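PDB 5VGC: NleG5-1 effector from Enterobacteria phage YYZ-2008, which probably acts as a ubiquitin-protein ligase, a bacterial effector whose RING-related domain would promote ubiquitin transfer, and binds calcium ions. Local coordinates for residues I20-E23 with T24-I28; L173-L176 with V177-A181. The protein carries 1 engineered substitution. One frame throughout, in Å; residues are numbered along the deposited sequence.

Contact 1 of 2, residues I20-E23 with T24-I28; sequences IPQE and TLSEI
Gln-22 reaches along the first turn of helix 22-34 to Ser-26, one turn on. Its CG stands anti to the backbone N (chi1 -176°), and a bend at the next bond (chi2 47°) brings the amide round to residues 25 and 26, although CB sets out away from segment 24-28. From CD the two branches part: OE1 lies 3.6 Å from CD1 of Leu-25, the two side chains crossing at about a right angle, while NE2 donates to Ser-26 OG over 3.3 Å. That bond is long and bent, 146° at the hydrogen, with OG tilted from the amide plane. Beneath it, Ser-26 N gives a much straighter bond to the carbonyl O of Gln-22 (2.8 Å), so one pair of residues is joined through both backbone and side chains.

Pro-21 holds the N-cap position. Its ring cannot accept a hydrogen bond, and the link to the first turn is made by its carbonyl O, which takes Thr-24 N at 2.8 Å with a strongly bent geometry. The Thr-24 hydroxyl OG1 lies 3.5 Å from Pro-21 CG, beside the ring. On the apolar side, the CG2 branch of Ile-20 packs against CG of Leu-25 at 3.7 Å, with CD2 nearly as close. Tyr-9 touches Ile-20, Pro-21 and Thr-24. Ile-20 thus packs on Leu-25, whose side chain in turn meets Thr-84 and Leu-85 of helix 68-85, while Gln-22 stays on the exposed side. There its amide is steadied by the long, bent bond to Ser-26 OG, which would restrain its rotation modestly.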
ATOM      1  N   ILE A  20       5.721  -2.680  36.469  1.00 60.38           N
ATOM      2  CA  ILE A  20       4.305  -2.931  36.792  1.00 70.38           C
ATOM      3  C   ILE A  20       3.931  -4.406  36.502  1.00 79.27           C
ATOM      4  O   ILE A  20       4.394  -4.967  35.502  1.00 62.07           O
ATOM      5  CB  ILE A  20       3.387  -1.965  35.985  1.00 69.19           C
ATOM      6  CG1 ILE A  20       3.598  -0.515  36.424  1.00 57.78           C
ATOM      7  CG2 ILE A  20       1.891  -2.296  36.131  1.00 81.52           C
ATOM      8  CD1 ILE A  20       2.984   0.502  35.486  1.00 50.79           C
ATOM      9  N   PRO A  21       3.096  -5.036  37.373  1.00 73.05           N
ATOM     10  CA  PRO A  21       2.693  -6.433  37.120  1.00 75.15           C
ATOM     11  C   PRO A  21       1.544  -6.567  36.115  1.00 67.07           C
ATOM     12  O   PRO A  21       0.534  -5.868  36.230  1.00 81.63           O
ATOM     13  CB  PRO A  21       2.281  -6.942  38.507  1.00 78.28           C
ATOM     14  CG  PRO A  21       1.867  -5.722  39.261  1.00 81.36           C
ATOM     15  CD  PRO A  21       2.584  -4.541  38.667  1.00 70.65           C
ATOM     16  N   GLN A  22       1.704  -7.475  35.155  1.00 66.82           N
ATOM     17  CA  GLN A  22       0.802  -7.596  33.997  1.00 79.70           C
ATOM     18  C   GLN A  22      -0.693  -7.530  34.355  1.00 96.30           C
ATOM     19  O   GLN A  22      -1.451  -6.802  33.695  1.00124.62           O
ATOM     20  CB  GLN A  22       1.119  -8.877  33.202  1.00 92.53           C
ATOM     21  CG  GLN A  22       0.332  -9.101  31.912  1.00112.13           C
ATOM     22  CD  GLN A  22       0.287  -7.870  31.027  1.00122.74           C
ATOM     23  OE1 GLN A  22       1.301  -7.196  30.830  1.00111.75           O
ATOM     24  NE2 GLN A  22      -0.890  -7.569  30.493  1.00137.21           N
ATOM     25  N   GLU A  23      -1.106  -8.262  35.394  1.00 92.68           N
ATOM     26  CA  GLU A  23      -2.521  -8.278  35.809  1.00 99.82           C
ATOM     27  C   GLU A  23      -3.073  -6.871  36.070  1.00 94.66           C
ATOM     28  O   GLU A  23      -4.242  -6.603  35.761  1.00140.91           O
ATOM     29  CB  GLU A  23      -2.778  -9.203  37.015  1.00102.74           C
ATOM     30  CG  GLU A  23      -1.940  -8.952  38.265  1.00 99.08           C
ATOM     31  CD  GLU A  23      -0.976 -10.089  38.574  1.00106.62           C
ATOM     32  OE1 GLU A  23       0.056 -10.199  37.878  1.00 94.66           O
ATOM     33  OE2 GLU A  23      -1.246 -10.875  39.515  1.00115.25           O
ATOM     34  N   THR A  24      -2.239  -5.976  36.618  1.00 78.65           N
ATOM     35  CA  THR A  24      -2.620  -4.566  36.779  1.00 75.03           C
ATOM     36  C   THR A  24      -2.842  -3.881  35.415  1.00 77.23           C
ATOM     37  O   THR A  24      -3.812  -3.129  35.242  1.00 77.00           O
ATOM     38  CB  THR A  24      -1.575  -3.777  37.604  1.00 73.01           C
ATOM     39  OG1 THR A  24      -1.348  -4.443  38.843  1.00 80.49           O
ATOM     40  CG2 THR A  24      -2.033  -2.363  37.887  1.00 72.43           C
ATOM     41  N   LEU A  25      -1.959  -4.153  34.454  1.00 74.67           N
ATOM     42  CA  LEU A  25      -2.076  -3.568  33.110  1.00 74.21           C
ATOM     43  C   LEU A  25      -3.321  -4.103  32.383  1.00 82.43           C
ATOM     44  O   LEU A  25      -4.045  -3.336  31.733  1.00 81.73           O
ATOM     45  CB  LEU A  25      -0.814  -3.828  32.285  1.00 70.78           C
ATOM     46  CG  LEU A  25       0.497  -3.222  32.826  1.00 68.52           C
ATOM     47  CD1 LEU A  25       1.702  -3.864  32.160  1.00 68.83           C
ATOM     48  CD2 LEU A  25       0.541  -1.716  32.634  1.00 66.25           C
ATOM     49  N   SER A  26      -3.569  -5.410  32.506  1.00 88.75           N
ATOM     50  CA  SER A  26      -4.802  -6.040  32.002  1.00 82.14           C
ATOM     51  C   SER A  26      -6.060  -5.342  32.524  1.00 80.44           C
ATOM     52  O   SER A  26      -6.993  -5.083  31.757  1.00 90.30           O
ATOM     53  CB  SER A  26      -4.847  -7.532  32.360  1.00 77.90           C
ATOM     54  OG  SER A  26      -3.890  -8.261  31.607  1.00 75.82           O
ATOM     55  N   GLU A  27      -6.081  -5.031  33.818  1.00 81.54           N
ATOM     56  CA  GLU A  27      -7.201  -4.260  34.394  1.00 92.21           C
ATOM     57  C   GLU A  27      -7.311  -2.848  33.796  1.00 80.03           C
ATOM     58  O   GLU A  27      -8.432  -2.348  33.592  1.00 87.39           O
ATOM     59  CB  GLU A  27      -7.143  -4.240  35.936  1.00108.85           C
ATOM     60  CG  GLU A  27      -7.622  -5.558  36.562  1.00105.20           C
ATOM     61  CD  GLU A  27      -7.092  -5.825  37.970  1.00120.54           C
ATOM     62  OE1 GLU A  27      -6.772  -4.862  38.700  1.00114.95           O
ATOM     63  OE2 GLU A  27      -6.999  -7.013  38.350  1.00113.28           O
ATOM     64  N   ILE A  28      -6.173  -2.216  33.494  1.00 76.86           N
ATOM     65  CA  ILE A  28      -6.198  -0.937  32.750  1.00 73.96           C
ATOM     66  C   ILE A  28      -6.843  -1.160  31.377  1.00 72.19           C
ATOM     67  O   ILE A  28      -7.738  -0.396  30.982  1.00 68.53           O
ATOM     68  CB  ILE A  28      -4.813  -0.277  32.547  1.00 71.33           C
ATOM     69  CG1 ILE A  28      -4.078  -0.053  33.877  1.00 71.95           C
ATOM     70  CG2 ILE A  28      -4.973   1.068  31.840  1.00 69.24           C
ATOM     71  CD1 ILE A  28      -2.594   0.209  33.725  1.00 73.35           C
TER

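Contact 2 of 2, residues L173-L176 with V177-A181; sequences LIHL and VKTRA. With CA (calcium ion), chain E.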
ATOM      1  N   LEU A 173     -12.758  19.084 -13.549  1.00 17.17           N
ATOM      2  CA  LEU A 173     -11.622  18.186 -13.820  1.00 14.31           C
ATOM      3  C   LEU A 173     -10.380  18.534 -12.957  1.00 12.39           C
ATOM      4  O   LEU A 173      -9.719  17.640 -12.361  1.00 11.79           O
ATOM      5  CB  LEU A 173     -11.266  18.199 -15.312  1.00 14.87           C
ATOM      6  CG  LEU A 173     -10.829  16.864 -15.901  1.00 24.75           C
ATOM      7  CD1 LEU A 173     -11.912  15.813 -15.691  1.00 32.18           C
ATOM      8  CD2 LEU A 173     -10.519  17.066 -17.377  1.00 29.44           C
ATOM      9  N   ILE A 174     -10.090  19.839 -12.887  1.00 12.99           N
ATOM     10  CA  ILE A 174      -9.039  20.330 -11.998  1.00 13.75           C
ATOM     11  C   ILE A 174      -9.267  19.885 -10.531  1.00 15.01           C
ATOM     12  O   ILE A 174      -8.311  19.424  -9.844  1.00 15.70           O
ATOM     13  CB  ILE A 174      -8.860  21.845 -12.113  1.00 15.88           C
ATOM     14  CG1 ILE A 174      -8.204  22.150 -13.478  1.00 16.65           C
ATOM     15  CG2 ILE A 174      -7.978  22.381 -10.953  1.00 17.98           C
ATOM     16  CD1 ILE A 174      -8.187  23.614 -13.867  1.00 19.16           C
ATOM     17  N   HIS A 175     -10.509  20.004 -10.065  0.50 13.40           N
ATOM     18  CA  HIS A 175     -10.888  19.534  -8.736  0.50 13.24           C
ATOM     19  C   HIS A 175     -10.704  18.022  -8.572  0.50 14.66           C
ATOM     20  O   HIS A 175     -10.189  17.576  -7.541  0.50 17.70           O
ATOM     21  CB  HIS A 175     -12.326  19.922  -8.425  0.50 12.95           C
ATOM     22  CG  HIS A 175     -12.803  19.472  -7.083  0.50 13.74           C
ATOM     23  ND1 HIS A 175     -13.643  18.393  -6.917  0.50 13.33           N
ATOM     24  CD2 HIS A 175     -12.575  19.968  -5.844  0.50 16.01           C
ATOM     25  CE1 HIS A 175     -13.908  18.238  -5.633  0.50 16.07           C
ATOM     26  NE2 HIS A 175     -13.276  19.184  -4.960  0.50 17.79           N
ATOM     27  N   LEU A 176     -11.108  17.239  -9.570  1.00 11.91           N
ATOM     28  CA  LEU A 176     -10.936  15.777  -9.511  1.00 13.29           C
ATOM     29  C   LEU A 176      -9.459  15.402  -9.447  1.00 18.01           C
ATOM     30  O   LEU A 176      -9.070  14.532  -8.623  1.00 23.43           O
ATOM     31  CB  LEU A 176     -11.556  15.059 -10.712  1.00 11.76           C
ATOM     32  CG  LEU A 176     -13.071  15.102 -10.860  1.00 10.93           C
ATOM     33  CD1 LEU A 176     -13.494  14.469 -12.180  1.00 12.85           C
ATOM     34  CD2 LEU A 176     -13.773  14.437  -9.713  1.00 12.07           C
ATOM     35  N   VAL A 177      -8.654  16.045 -10.302  1.00 13.59           N
ATOM     36  CA  VAL A 177      -7.224  15.728 -10.342  1.00 16.14           C
ATOM     37  C   VAL A 177      -6.525  16.178  -9.041  1.00 14.80           C
ATOM     38  O   VAL A 177      -5.816  15.373  -8.396  1.00 14.59           O
ATOM     39  CB  VAL A 177      -6.547  16.331 -11.599  1.00 26.28           C
ATOM     40  CG1 VAL A 177      -5.020  16.263 -11.518  1.00 47.17           C
ATOM     41  CG2 VAL A 177      -7.043  15.615 -12.832  1.00 23.40           C
ATOM     42  N   LYS A 178      -6.744  17.434  -8.637  1.00 13.79           N
ATOM     43  CA  LYS A 178      -6.106  17.944  -7.416  1.00 12.10           C
ATOM     44  C   LYS A 178      -6.467  17.182  -6.141  1.00 11.15           C
ATOM     45  O   LYS A 178      -5.649  17.078  -5.235  1.00 11.11           O
ATOM     46  CB  LYS A 178      -6.375  19.426  -7.245  1.00 13.56           C
ATOM     47  CG  LYS A 178      -5.597  20.306  -8.237  1.00 15.83           C
ATOM     48  CD  LYS A 178      -5.848  21.760  -7.893  1.00 18.55           C
ATOM     49  CE  LYS A 178      -5.086  22.741  -8.744  1.00 22.23           C
ATOM     50  NZ  LYS A 178      -5.359  24.105  -8.209  1.00 24.92           N
ATOM     51  N   THR A 179      -7.682  16.642  -6.068  1.00 10.78           N
ATOM     52  CA  THR A 179      -8.085  15.803  -4.942  1.00  9.86           C
ATOM     53  C   THR A 179      -7.741  14.332  -5.182  1.00  9.20           C
ATOM     54  O   THR A 179      -8.123  13.492  -4.378  1.00  9.00           O
ATOM     55  CB  THR A 179      -9.597  15.929  -4.621  1.00 11.85           C
ATOM     56  OG1 THR A 179     -10.384  15.458  -5.722  1.00 12.83           O
ATOM     57  CG2 THR A 179      -9.978  17.374  -4.291  1.00 15.77           C
ATOM     58  N   ARG A 180      -7.025  14.000  -6.270  1.00  9.33           N
ATOM     59  CA  ARG A 180      -6.675  12.603  -6.554  1.00  8.88           C
ATOM     60  C   ARG A 180      -7.927  11.685  -6.582  1.00  9.40           C
ATOM     61  O   ARG A 180      -7.853  10.486  -6.258  1.00  9.02           O
ATOM     62  CB  ARG A 180      -5.624  12.092  -5.523  1.00  9.33           C
ATOM     63  CG  ARG A 180      -4.191  12.551  -5.767  1.00  9.73           C
ATOM     64  CD  ARG A 180      -3.942  14.004  -5.380  1.00 10.48           C
ATOM     65  NE  ARG A 180      -2.519  14.356  -5.506  1.00 13.00           N
ATOM     66  CZ  ARG A 180      -2.000  15.557  -5.240  1.00 14.51           C
ATOM     67  NH1 ARG A 180      -2.782  16.558  -4.838  1.00 18.46           N
ATOM     68  NH2 ARG A 180      -0.693  15.766  -5.381  1.00 16.84           N
ATOM     69  N   ALA A 181      -9.068  12.243  -6.994  1.00 10.22           N
ATOM     70  CA  ALA A 181     -10.324  11.487  -6.998  1.00  9.90           C
ATOM     71  C   ALA A 181     -10.359  10.553  -8.190  1.00 10.77           C
ATOM     72  O   ALA A 181      -9.739  10.813  -9.241  1.00 11.06           O
ATOM     73  CB  ALA A 181     -11.526  12.412  -7.069  1.00 10.50           C
TER
HETATM   74 CA    CA E 303      -7.354   8.196  -5.526  1.00 44.54          CA
HETATM   75  O   HOH W   1      -7.756   7.512  -7.718  1.00 21.60           O
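A Schellman motif ends helix 170-178 beside a calcium ion. Ala-181 N reaches back to Leu-176 O at 2.8 Å, and Arg-180 N returns to Val-177 O at the same length. Arg-180, with positive phi (54°), is the C-prime residue of the motif; the reversal leaves its own carbonyl O pointing outward, 2.5 Å from the calcium, which water 1 also binds. The CD2 branch of Leu-176 meets Ala-181 CB at 4.0 Å across the turn.

In the last helical turn the O of His-175 accepts two bonds from Thr-179, its N and its OG1 arriving from opposite faces of the carbonyl plane. With chi1 at 64°, OG1 sits between the backbone N and the carbonyl carbon, 2.8 Å from that O. CG2 then lies over one face of the His-175 ring, a CH-pi contact that is doubtful because it holds for one of two modelled positions of the ring. Ile-174 CG2 runs alongside the extended Lys-178 chain, 3.7 Å from its CE. Arg-180 NH1 donates to Lys-178 O, while NE bonds Ser-111 OG, tying the helix end to the start of helix 111-125.

In the fold
Contact 1 comes first along the chain and contact 2 much later, their centres 49 Å apart and their nearest atoms about 38 Å, with no touch between them. Contact 1 lies at the beginning of one helix and contact 2 at the end of another: 20-28 covers the start of helix 22-34, which packs near the three-stranded sheet 37-60 and helix 68-85, whereas 173-181 includes the finish of helix 170-178, lying against helix 111-125 and strand 152-157. Contact 2 belongs to the RING-related NleG family region and reaches a calcium ion; contact 1 lies away from the annotated sites. With a radius of gyration of 29 Å, the chain is elongated, consistent with two separately packed regions.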